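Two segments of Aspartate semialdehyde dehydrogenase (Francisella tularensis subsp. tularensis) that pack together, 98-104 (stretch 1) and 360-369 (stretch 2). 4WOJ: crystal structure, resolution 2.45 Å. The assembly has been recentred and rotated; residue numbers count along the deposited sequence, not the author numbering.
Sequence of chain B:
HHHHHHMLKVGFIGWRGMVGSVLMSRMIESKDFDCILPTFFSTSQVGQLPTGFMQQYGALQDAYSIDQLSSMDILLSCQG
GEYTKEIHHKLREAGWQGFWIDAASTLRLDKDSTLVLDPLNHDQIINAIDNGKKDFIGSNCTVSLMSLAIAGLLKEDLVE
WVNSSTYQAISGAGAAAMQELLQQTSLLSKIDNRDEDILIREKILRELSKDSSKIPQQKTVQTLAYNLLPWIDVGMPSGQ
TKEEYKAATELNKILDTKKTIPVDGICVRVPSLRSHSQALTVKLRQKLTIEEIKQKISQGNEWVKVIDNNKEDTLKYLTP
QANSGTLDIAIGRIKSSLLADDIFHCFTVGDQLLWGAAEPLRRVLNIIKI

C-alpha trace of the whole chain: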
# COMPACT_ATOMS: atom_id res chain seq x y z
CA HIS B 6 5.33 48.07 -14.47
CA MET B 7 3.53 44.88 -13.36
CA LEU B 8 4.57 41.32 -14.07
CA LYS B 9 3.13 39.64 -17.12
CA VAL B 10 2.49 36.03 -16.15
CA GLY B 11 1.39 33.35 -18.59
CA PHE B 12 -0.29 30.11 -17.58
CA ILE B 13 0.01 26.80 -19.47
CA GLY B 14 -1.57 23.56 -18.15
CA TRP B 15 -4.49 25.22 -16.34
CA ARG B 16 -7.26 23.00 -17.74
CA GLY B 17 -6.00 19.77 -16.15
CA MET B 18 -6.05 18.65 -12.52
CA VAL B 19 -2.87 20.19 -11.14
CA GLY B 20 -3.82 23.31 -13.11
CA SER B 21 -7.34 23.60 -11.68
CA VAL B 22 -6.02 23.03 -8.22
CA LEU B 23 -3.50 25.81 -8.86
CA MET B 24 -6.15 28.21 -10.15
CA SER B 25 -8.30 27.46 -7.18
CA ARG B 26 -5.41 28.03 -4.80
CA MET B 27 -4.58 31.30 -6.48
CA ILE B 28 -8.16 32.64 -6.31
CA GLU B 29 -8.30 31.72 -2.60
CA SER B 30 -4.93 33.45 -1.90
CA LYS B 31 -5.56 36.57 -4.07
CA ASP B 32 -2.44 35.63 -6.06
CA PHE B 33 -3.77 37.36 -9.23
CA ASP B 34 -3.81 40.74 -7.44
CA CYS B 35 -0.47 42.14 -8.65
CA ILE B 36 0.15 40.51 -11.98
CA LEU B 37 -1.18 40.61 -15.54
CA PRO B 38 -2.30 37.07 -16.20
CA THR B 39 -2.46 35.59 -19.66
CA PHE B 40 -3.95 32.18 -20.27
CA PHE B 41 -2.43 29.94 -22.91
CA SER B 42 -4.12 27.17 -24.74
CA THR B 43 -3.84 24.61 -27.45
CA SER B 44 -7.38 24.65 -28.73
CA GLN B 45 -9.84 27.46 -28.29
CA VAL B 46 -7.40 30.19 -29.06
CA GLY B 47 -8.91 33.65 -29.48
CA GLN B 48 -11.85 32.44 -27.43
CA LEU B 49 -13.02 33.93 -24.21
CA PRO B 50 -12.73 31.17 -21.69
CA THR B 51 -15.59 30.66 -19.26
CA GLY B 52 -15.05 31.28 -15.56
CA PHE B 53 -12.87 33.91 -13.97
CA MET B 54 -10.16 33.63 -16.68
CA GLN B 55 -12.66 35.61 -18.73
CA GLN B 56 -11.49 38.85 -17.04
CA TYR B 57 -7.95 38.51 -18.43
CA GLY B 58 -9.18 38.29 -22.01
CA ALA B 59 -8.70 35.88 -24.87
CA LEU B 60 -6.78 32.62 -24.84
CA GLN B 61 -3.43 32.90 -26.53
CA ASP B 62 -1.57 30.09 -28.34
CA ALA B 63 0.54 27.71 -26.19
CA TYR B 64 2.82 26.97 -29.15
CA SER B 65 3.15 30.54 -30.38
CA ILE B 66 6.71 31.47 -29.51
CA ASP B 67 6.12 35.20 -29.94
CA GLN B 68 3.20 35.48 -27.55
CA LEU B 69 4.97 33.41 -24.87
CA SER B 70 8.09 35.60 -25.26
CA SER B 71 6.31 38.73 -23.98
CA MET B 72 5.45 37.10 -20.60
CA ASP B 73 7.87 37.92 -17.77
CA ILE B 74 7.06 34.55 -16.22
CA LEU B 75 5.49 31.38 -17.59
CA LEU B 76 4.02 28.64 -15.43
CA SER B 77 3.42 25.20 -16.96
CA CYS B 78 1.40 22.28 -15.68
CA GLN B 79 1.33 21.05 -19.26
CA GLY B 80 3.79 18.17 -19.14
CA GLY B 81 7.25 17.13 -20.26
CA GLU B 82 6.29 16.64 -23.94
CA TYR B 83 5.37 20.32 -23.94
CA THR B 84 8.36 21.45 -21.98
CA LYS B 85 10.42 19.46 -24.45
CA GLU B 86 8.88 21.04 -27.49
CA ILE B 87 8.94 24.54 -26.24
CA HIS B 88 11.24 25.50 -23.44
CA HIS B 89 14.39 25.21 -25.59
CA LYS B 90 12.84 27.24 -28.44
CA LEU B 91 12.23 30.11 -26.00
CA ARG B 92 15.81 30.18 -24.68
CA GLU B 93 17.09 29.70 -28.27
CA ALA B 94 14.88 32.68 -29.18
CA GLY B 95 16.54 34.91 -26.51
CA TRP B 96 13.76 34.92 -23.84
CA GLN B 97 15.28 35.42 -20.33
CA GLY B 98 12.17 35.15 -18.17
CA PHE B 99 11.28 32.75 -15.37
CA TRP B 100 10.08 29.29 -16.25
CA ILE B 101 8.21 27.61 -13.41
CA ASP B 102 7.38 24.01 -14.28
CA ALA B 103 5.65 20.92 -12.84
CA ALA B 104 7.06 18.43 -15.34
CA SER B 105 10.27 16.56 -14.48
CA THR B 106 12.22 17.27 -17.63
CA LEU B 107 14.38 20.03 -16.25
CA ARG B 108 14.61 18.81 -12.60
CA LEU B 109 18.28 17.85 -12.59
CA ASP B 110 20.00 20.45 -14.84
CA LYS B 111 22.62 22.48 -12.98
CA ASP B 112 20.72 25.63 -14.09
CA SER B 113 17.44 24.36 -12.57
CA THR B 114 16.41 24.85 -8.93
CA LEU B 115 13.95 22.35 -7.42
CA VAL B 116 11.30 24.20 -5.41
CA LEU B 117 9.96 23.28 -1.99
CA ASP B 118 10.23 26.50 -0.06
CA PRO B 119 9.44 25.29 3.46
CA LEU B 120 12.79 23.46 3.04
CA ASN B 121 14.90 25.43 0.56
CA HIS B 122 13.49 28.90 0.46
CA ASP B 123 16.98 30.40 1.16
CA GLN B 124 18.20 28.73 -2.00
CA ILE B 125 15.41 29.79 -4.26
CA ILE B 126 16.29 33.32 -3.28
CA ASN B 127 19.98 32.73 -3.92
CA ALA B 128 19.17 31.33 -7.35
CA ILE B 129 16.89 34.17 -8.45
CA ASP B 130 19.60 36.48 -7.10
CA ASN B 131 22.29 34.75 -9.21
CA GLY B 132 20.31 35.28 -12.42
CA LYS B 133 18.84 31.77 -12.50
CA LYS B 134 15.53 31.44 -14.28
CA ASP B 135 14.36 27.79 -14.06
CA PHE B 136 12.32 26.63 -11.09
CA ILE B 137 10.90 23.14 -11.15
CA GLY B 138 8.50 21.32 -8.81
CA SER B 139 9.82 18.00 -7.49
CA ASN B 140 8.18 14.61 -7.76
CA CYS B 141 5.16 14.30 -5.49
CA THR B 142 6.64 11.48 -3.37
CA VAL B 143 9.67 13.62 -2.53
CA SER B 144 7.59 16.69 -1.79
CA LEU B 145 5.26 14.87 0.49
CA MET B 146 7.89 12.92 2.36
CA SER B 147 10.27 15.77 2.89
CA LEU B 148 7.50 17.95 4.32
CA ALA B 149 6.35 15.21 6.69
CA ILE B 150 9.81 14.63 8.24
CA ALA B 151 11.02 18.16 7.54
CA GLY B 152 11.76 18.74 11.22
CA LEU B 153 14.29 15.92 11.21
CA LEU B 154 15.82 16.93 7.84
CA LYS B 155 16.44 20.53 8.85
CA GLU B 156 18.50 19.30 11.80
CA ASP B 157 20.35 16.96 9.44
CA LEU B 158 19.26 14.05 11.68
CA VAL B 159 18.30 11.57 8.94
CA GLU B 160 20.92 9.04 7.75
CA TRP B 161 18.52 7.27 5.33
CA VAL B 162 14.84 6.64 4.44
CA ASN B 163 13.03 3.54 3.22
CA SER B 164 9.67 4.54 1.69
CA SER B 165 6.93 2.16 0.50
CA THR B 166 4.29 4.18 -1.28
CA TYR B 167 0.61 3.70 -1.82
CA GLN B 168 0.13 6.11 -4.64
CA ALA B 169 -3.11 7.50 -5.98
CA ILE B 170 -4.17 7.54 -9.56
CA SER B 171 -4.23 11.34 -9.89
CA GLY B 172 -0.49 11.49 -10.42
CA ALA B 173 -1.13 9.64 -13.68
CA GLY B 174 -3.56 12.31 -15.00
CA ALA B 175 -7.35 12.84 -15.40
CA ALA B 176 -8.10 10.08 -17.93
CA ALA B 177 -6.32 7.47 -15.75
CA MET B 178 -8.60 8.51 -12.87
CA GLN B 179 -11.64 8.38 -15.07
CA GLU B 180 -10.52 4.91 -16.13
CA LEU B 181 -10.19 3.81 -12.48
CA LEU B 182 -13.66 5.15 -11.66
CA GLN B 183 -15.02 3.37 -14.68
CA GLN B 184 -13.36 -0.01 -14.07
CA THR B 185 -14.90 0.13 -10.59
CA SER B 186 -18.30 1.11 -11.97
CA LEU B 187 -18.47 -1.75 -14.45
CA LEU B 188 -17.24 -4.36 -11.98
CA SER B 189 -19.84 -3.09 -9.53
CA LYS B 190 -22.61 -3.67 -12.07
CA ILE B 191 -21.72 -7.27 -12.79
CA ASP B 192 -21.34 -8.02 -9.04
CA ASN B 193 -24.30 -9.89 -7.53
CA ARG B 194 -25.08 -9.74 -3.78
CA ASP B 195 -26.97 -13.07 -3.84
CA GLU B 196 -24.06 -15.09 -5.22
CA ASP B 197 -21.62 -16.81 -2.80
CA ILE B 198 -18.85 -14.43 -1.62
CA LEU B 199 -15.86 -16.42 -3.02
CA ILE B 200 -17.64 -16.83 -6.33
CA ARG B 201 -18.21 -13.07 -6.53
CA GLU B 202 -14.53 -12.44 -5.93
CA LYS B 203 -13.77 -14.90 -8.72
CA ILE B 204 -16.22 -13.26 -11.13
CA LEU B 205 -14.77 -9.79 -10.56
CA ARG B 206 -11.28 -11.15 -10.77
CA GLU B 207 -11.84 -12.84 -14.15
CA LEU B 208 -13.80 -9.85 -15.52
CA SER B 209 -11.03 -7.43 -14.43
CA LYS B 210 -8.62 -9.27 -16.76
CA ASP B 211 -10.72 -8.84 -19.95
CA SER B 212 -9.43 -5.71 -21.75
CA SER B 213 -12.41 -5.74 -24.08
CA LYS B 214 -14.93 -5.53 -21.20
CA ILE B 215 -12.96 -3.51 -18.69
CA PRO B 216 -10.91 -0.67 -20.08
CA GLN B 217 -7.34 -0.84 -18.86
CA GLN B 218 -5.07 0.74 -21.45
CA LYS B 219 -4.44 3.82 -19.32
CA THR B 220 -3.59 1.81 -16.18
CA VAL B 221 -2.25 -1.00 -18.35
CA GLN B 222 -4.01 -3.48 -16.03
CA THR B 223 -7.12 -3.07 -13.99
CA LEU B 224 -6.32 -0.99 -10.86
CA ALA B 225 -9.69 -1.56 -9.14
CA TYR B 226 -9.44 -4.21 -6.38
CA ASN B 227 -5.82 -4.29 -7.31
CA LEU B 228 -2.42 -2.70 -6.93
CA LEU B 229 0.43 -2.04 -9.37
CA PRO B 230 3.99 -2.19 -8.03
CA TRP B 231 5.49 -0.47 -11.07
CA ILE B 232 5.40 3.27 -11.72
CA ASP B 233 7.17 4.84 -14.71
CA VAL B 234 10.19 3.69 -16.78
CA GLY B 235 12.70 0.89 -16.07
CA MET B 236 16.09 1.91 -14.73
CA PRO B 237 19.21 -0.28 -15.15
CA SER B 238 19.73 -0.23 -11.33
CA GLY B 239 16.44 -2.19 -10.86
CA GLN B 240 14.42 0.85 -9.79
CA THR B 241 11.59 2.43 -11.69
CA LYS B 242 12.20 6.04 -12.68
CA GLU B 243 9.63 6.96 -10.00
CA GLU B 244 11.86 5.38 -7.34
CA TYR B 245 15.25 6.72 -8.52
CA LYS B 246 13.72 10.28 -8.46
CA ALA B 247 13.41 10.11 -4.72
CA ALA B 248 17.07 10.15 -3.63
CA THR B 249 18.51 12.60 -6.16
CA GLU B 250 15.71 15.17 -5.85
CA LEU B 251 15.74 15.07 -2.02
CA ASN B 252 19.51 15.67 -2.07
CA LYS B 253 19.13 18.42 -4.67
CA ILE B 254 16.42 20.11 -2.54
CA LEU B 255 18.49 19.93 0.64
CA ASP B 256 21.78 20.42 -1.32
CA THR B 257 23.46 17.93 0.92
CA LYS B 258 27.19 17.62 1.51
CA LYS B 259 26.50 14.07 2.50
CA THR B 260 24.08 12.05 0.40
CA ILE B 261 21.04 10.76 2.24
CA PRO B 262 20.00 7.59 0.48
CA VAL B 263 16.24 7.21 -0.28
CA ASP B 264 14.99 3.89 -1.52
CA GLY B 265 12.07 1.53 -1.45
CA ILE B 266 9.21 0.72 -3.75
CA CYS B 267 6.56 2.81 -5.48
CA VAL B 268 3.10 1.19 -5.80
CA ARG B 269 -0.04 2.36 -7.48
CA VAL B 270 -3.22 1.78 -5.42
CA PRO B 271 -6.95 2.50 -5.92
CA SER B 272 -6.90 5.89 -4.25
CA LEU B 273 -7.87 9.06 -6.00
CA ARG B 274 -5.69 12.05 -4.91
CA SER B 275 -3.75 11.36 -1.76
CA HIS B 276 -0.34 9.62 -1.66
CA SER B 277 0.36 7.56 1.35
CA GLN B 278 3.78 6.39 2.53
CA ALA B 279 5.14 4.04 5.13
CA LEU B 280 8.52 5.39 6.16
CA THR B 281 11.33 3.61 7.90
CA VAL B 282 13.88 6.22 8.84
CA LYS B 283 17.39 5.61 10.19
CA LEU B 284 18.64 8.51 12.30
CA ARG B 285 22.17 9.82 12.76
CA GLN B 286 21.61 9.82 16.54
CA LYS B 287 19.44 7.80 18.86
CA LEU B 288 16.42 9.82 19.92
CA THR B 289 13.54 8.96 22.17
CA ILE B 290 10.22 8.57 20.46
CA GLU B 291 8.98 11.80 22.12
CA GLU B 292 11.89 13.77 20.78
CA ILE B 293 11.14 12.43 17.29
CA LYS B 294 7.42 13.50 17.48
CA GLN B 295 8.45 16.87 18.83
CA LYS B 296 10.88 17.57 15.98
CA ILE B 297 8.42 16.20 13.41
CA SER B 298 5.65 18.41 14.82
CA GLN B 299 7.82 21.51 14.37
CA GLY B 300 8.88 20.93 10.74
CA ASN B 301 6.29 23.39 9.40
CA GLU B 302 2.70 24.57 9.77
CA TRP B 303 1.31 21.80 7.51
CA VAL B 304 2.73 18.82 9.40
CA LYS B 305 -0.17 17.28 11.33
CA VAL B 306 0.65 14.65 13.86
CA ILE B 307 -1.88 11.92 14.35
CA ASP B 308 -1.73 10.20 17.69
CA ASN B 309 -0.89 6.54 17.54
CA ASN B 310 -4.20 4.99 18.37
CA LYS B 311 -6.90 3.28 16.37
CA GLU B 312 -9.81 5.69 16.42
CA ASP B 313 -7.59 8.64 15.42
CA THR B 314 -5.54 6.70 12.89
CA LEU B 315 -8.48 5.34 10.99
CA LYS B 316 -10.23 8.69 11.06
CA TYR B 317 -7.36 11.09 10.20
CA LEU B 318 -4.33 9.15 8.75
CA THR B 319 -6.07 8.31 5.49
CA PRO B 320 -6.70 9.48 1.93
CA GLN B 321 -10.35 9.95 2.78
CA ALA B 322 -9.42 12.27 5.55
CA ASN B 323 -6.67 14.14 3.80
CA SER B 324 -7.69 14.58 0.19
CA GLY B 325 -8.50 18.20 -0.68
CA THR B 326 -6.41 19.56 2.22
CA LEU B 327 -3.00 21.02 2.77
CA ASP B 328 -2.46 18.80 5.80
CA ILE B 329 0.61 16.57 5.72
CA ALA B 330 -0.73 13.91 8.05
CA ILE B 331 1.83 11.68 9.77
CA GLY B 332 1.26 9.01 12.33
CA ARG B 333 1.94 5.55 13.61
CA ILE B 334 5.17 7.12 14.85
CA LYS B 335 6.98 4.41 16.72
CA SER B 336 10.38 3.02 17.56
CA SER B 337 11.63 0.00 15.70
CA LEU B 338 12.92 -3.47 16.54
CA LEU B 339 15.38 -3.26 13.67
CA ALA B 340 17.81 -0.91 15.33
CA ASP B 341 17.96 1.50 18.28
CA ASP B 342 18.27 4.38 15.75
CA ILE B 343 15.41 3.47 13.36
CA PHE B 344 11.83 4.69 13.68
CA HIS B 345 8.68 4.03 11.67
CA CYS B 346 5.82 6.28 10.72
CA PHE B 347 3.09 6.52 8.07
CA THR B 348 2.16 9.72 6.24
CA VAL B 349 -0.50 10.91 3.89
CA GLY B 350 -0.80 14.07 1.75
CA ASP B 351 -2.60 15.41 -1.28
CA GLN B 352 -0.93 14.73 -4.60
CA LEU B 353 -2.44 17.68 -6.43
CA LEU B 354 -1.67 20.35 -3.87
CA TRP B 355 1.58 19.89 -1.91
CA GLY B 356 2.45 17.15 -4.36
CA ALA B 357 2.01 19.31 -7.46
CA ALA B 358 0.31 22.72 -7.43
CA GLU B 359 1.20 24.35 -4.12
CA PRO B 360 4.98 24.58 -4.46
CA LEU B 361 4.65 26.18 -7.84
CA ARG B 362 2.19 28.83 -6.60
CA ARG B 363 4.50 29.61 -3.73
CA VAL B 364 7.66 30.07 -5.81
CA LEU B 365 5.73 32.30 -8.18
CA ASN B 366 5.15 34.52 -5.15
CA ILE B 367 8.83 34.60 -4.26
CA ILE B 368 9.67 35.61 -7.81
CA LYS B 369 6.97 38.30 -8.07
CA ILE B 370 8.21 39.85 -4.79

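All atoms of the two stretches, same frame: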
# COMPACT_ATOMS: atom_id res chain seq x y z
N GLY B 98 13.10 35.15 -19.27
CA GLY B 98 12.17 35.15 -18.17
C GLY B 98 12.16 33.86 -17.36
O GLY B 98 12.81 32.87 -17.70
N PHE B 99 11.39 33.88 -16.28
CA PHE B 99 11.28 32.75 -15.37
C PHE B 99 10.33 31.68 -15.86
O PHE B 99 9.19 31.94 -16.23
CB PHE B 99 10.83 33.19 -13.99
CG PHE B 99 11.76 34.14 -13.32
CD1 PHE B 99 11.62 35.51 -13.51
CD2 PHE B 99 12.72 33.68 -12.47
CE1 PHE B 99 12.45 36.41 -12.86
CE2 PHE B 99 13.56 34.56 -11.82
CZ PHE B 99 13.43 35.92 -12.00
N TRP B 100 10.84 30.46 -15.85
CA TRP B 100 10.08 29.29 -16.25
C TRP B 100 9.86 28.47 -14.99
O TRP B 100 10.81 27.93 -14.40
CB TRP B 100 10.88 28.50 -17.28
CG TRP B 100 10.28 27.24 -17.71
CD1 TRP B 100 10.50 26.02 -17.18
CD2 TRP B 100 9.38 27.04 -18.81
NE1 TRP B 100 9.78 25.07 -17.86
CE2 TRP B 100 9.10 25.67 -18.87
CE3 TRP B 100 8.79 27.90 -19.75
CZ2 TRP B 100 8.23 25.12 -19.84
CZ3 TRP B 100 7.95 27.35 -20.72
CH2 TRP B 100 7.66 25.99 -20.75
N ILE B 101 8.61 28.43 -14.55
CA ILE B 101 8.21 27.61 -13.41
C ILE B 101 7.48 26.41 -14.01
O ILE B 101 6.57 26.57 -14.80
CB ILE B 101 7.32 28.40 -12.42
CG1 ILE B 101 8.09 29.57 -11.81
CG2 ILE B 101 6.84 27.51 -11.29
CD1 ILE B 101 7.21 30.70 -11.33
N ASP B 102 7.90 25.21 -13.64
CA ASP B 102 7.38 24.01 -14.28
C ASP B 102 7.09 22.88 -13.32
O ASP B 102 7.91 22.61 -12.41
CB ASP B 102 8.43 23.52 -15.27
CG ASP B 102 7.86 22.58 -16.34
OD1 ASP B 102 6.72 22.04 -16.17
OD2 ASP B 102 8.59 22.38 -17.34
N ALA B 103 6.00 22.17 -13.58
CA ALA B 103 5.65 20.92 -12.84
C ALA B 103 6.33 19.66 -13.38
O ALA B 103 6.71 18.76 -12.61
CB ALA B 103 4.15 20.68 -12.82
N ALA B 104 6.51 19.61 -14.69
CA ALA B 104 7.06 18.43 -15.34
C ALA B 104 8.49 18.21 -14.86
O ALA B 104 9.12 19.09 -14.29
CB ALA B 104 7.01 18.58 -16.85
N PRO B 360 3.63 24.06 -4.43
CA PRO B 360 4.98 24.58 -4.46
C PRO B 360 5.20 25.59 -5.56
O PRO B 360 6.01 26.53 -5.43
CB PRO B 360 5.81 23.32 -4.72
CG PRO B 360 4.96 22.21 -4.19
CD PRO B 360 3.58 22.60 -4.54
N LEU B 361 4.50 25.36 -6.66
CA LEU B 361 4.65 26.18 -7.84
C LEU B 361 4.11 27.57 -7.54
O LEU B 361 4.83 28.57 -7.72
CB LEU B 361 3.92 25.52 -9.02
CG LEU B 361 4.42 24.11 -9.40
CD1 LEU B 361 3.89 23.70 -10.75
CD2 LEU B 361 5.97 24.05 -9.38
N ARG B 362 2.85 27.61 -7.09
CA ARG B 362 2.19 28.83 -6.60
C ARG B 362 3.07 29.61 -5.66
O ARG B 362 3.16 30.81 -5.74
CB ARG B 362 0.89 28.50 -5.86
CG ARG B 362 0.08 29.73 -5.49
CD ARG B 362 -1.13 29.39 -4.60
NE ARG B 362 -0.76 29.08 -3.22
CZ ARG B 362 -0.42 29.97 -2.28
NH1 ARG B 362 -0.10 29.58 -1.06
NH2 ARG B 362 -0.38 31.25 -2.56
N ARG B 363 3.72 28.92 -4.75
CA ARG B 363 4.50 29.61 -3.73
C ARG B 363 5.83 30.20 -4.26
O ARG B 363 6.29 31.23 -3.80
CB ARG B 363 4.73 28.67 -2.53
CG ARG B 363 3.44 28.38 -1.73
CD ARG B 363 3.69 27.34 -0.64
NE ARG B 363 4.69 27.87 0.28
CZ ARG B 363 4.43 28.51 1.41
NH1 ARG B 363 3.18 28.71 1.84
NH2 ARG B 363 5.43 28.94 2.14
N VAL B 364 6.43 29.55 -5.24
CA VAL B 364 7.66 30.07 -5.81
C VAL B 364 7.36 31.23 -6.75
O VAL B 364 8.11 32.20 -6.82
CB VAL B 364 8.50 28.98 -6.47
CG1 VAL B 364 7.93 28.50 -7.80
CG2 VAL B 364 9.95 29.46 -6.60
N LEU B 365 6.23 31.15 -7.43
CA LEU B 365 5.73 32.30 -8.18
C LEU B 365 5.72 33.55 -7.32
O LEU B 365 6.17 34.61 -7.76
CB LEU B 365 4.31 32.03 -8.68
CG LEU B 365 3.64 33.19 -9.41
CD1 LEU B 365 4.41 33.62 -10.64
CD2 LEU B 365 2.19 32.84 -9.79
N ASN B 366 5.21 33.42 -6.10
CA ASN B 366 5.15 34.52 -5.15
C ASN B 366 6.48 35.07 -4.72
O ASN B 366 6.59 36.28 -4.47
CB ASN B 366 4.39 34.11 -3.91
CG ASN B 366 2.89 34.09 -4.14
OD1 ASN B 366 2.40 34.71 -5.06
ND2 ASN B 366 2.18 33.35 -3.32
N ILE B 367 7.47 34.20 -4.61
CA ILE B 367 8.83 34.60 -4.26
C ILE B 367 9.45 35.37 -5.42
O ILE B 367 10.08 36.38 -5.23
CB ILE B 367 9.67 33.36 -3.91
CG1 ILE B 367 9.14 32.74 -2.61
CG2 ILE B 367 11.14 33.72 -3.70
CD1 ILE B 367 9.62 31.32 -2.38
N ILE B 368 9.22 34.90 -6.63
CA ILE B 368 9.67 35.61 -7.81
C ILE B 368 8.94 36.96 -8.02
O ILE B 368 9.56 37.95 -8.37
CB ILE B 368 9.53 34.69 -9.03
CG1 ILE B 368 10.57 33.57 -8.91
CG2 ILE B 368 9.74 35.47 -10.33
CD1 ILE B 368 10.20 32.28 -9.60
N LYS B 369 7.63 37.03 -7.80
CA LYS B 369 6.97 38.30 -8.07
C LYS B 369 7.33 39.36 -7.03
O LYS B 369 7.19 40.55 -7.29
CB LYS B 369 5.48 38.15 -8.32
CG LYS B 369 4.58 37.75 -7.18
CD LYS B 369 3.17 37.71 -7.77
CE LYS B 369 2.17 36.90 -6.96
NZ LYS B 369 1.62 37.66 -5.81

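The most distinctive feature of this contact is a methyl group seated almost squarely on an aromatic ring. Ile368 CG2 lies 3.7 Å from the centroid of the Phe99 ring, only 11° off the ring normal, and its closest ring atom, Phe99 CD1, is also 3.7 Å away. This is a CH-pi contact over the face: the weakly polarised C-H bonds of the methyl meet the electron-rich pi cloud, and the flat ring offers a broad surface for dispersion. It gives the partly exposed Phe99 a specific partner on the buried Ile368.

The pairing sits within a strand-on-helix arrangement. Strand 99-102 and helix 360-369 run nearly antiparallel, with 162° between their N-to-C directions and 9.0 Å between their axes at closest approach. The register follows from the direction: Phe99 pairs with Ile368 near the far end of the helical stretch, their CA atoms 8.2 Å apart, whereas Ile101 CA comes within 6.8 Å of Leu361 CA, one strand repeat and two helical turns away. The two segments are at least 258 residues apart in sequence wherever they touch, so the contact ties distant parts of the chain together.

The strand supplies its side chains by alternation. Phe99 and Ile101 point toward the helix, while Trp100 and Asp102 point away. The helix answers with positions 361, 364, 365 and 368, the three- and four-residue spacing that keeps side chains along one flank. Its backbone is held by bonds such as Leu365 N to Leu361 O at 2.9 Å and Ile368 N to Val364 O at 2.9 Å, so these positions are presented from a regular scaffold.

Ile101 is the hub, with 102 Å² covered by the helix. Its CG2 reaches Val364 CG1 at 3.8 Å and Leu361 CD2 at 4.0 Å; its CD1 meets Ile368 CD1 at 3.8 Å and approaches the helix backbone itself, 3.8 Å from Leu365 CA. Thus one beta-branched side chain touches all four helical positions. Leu361 starts sideways at its CA-to-CB bond, but the end of its side chain comes nearer, allowing its CD1 to meet Ala103 CB at 3.7 Å just beyond the strand. The small alanine methyl is enough to extend the apolar patch there.

No hydrogen bond crosses between the stretches; the 352 Å² of buried surface, summed over both sides, is held by apolar packing. Polar chemistry is kept on the strand's other side, where Asp102 accepts two bonds from its own stretch: Trp100 NE1 donates to Asp102 OD2 at 3.0 Å, and Ala104 N donates to Asp102 OD1 at 2.9 Å. The carboxylate thereby links the strand to the residues that follow, and the CA-to-CB bond of Asp102 points away from the helix.

The rule to read here is a division by side: aliphatic groups on a helical flank, alternate strand residues directed into it, and polar bonding behind.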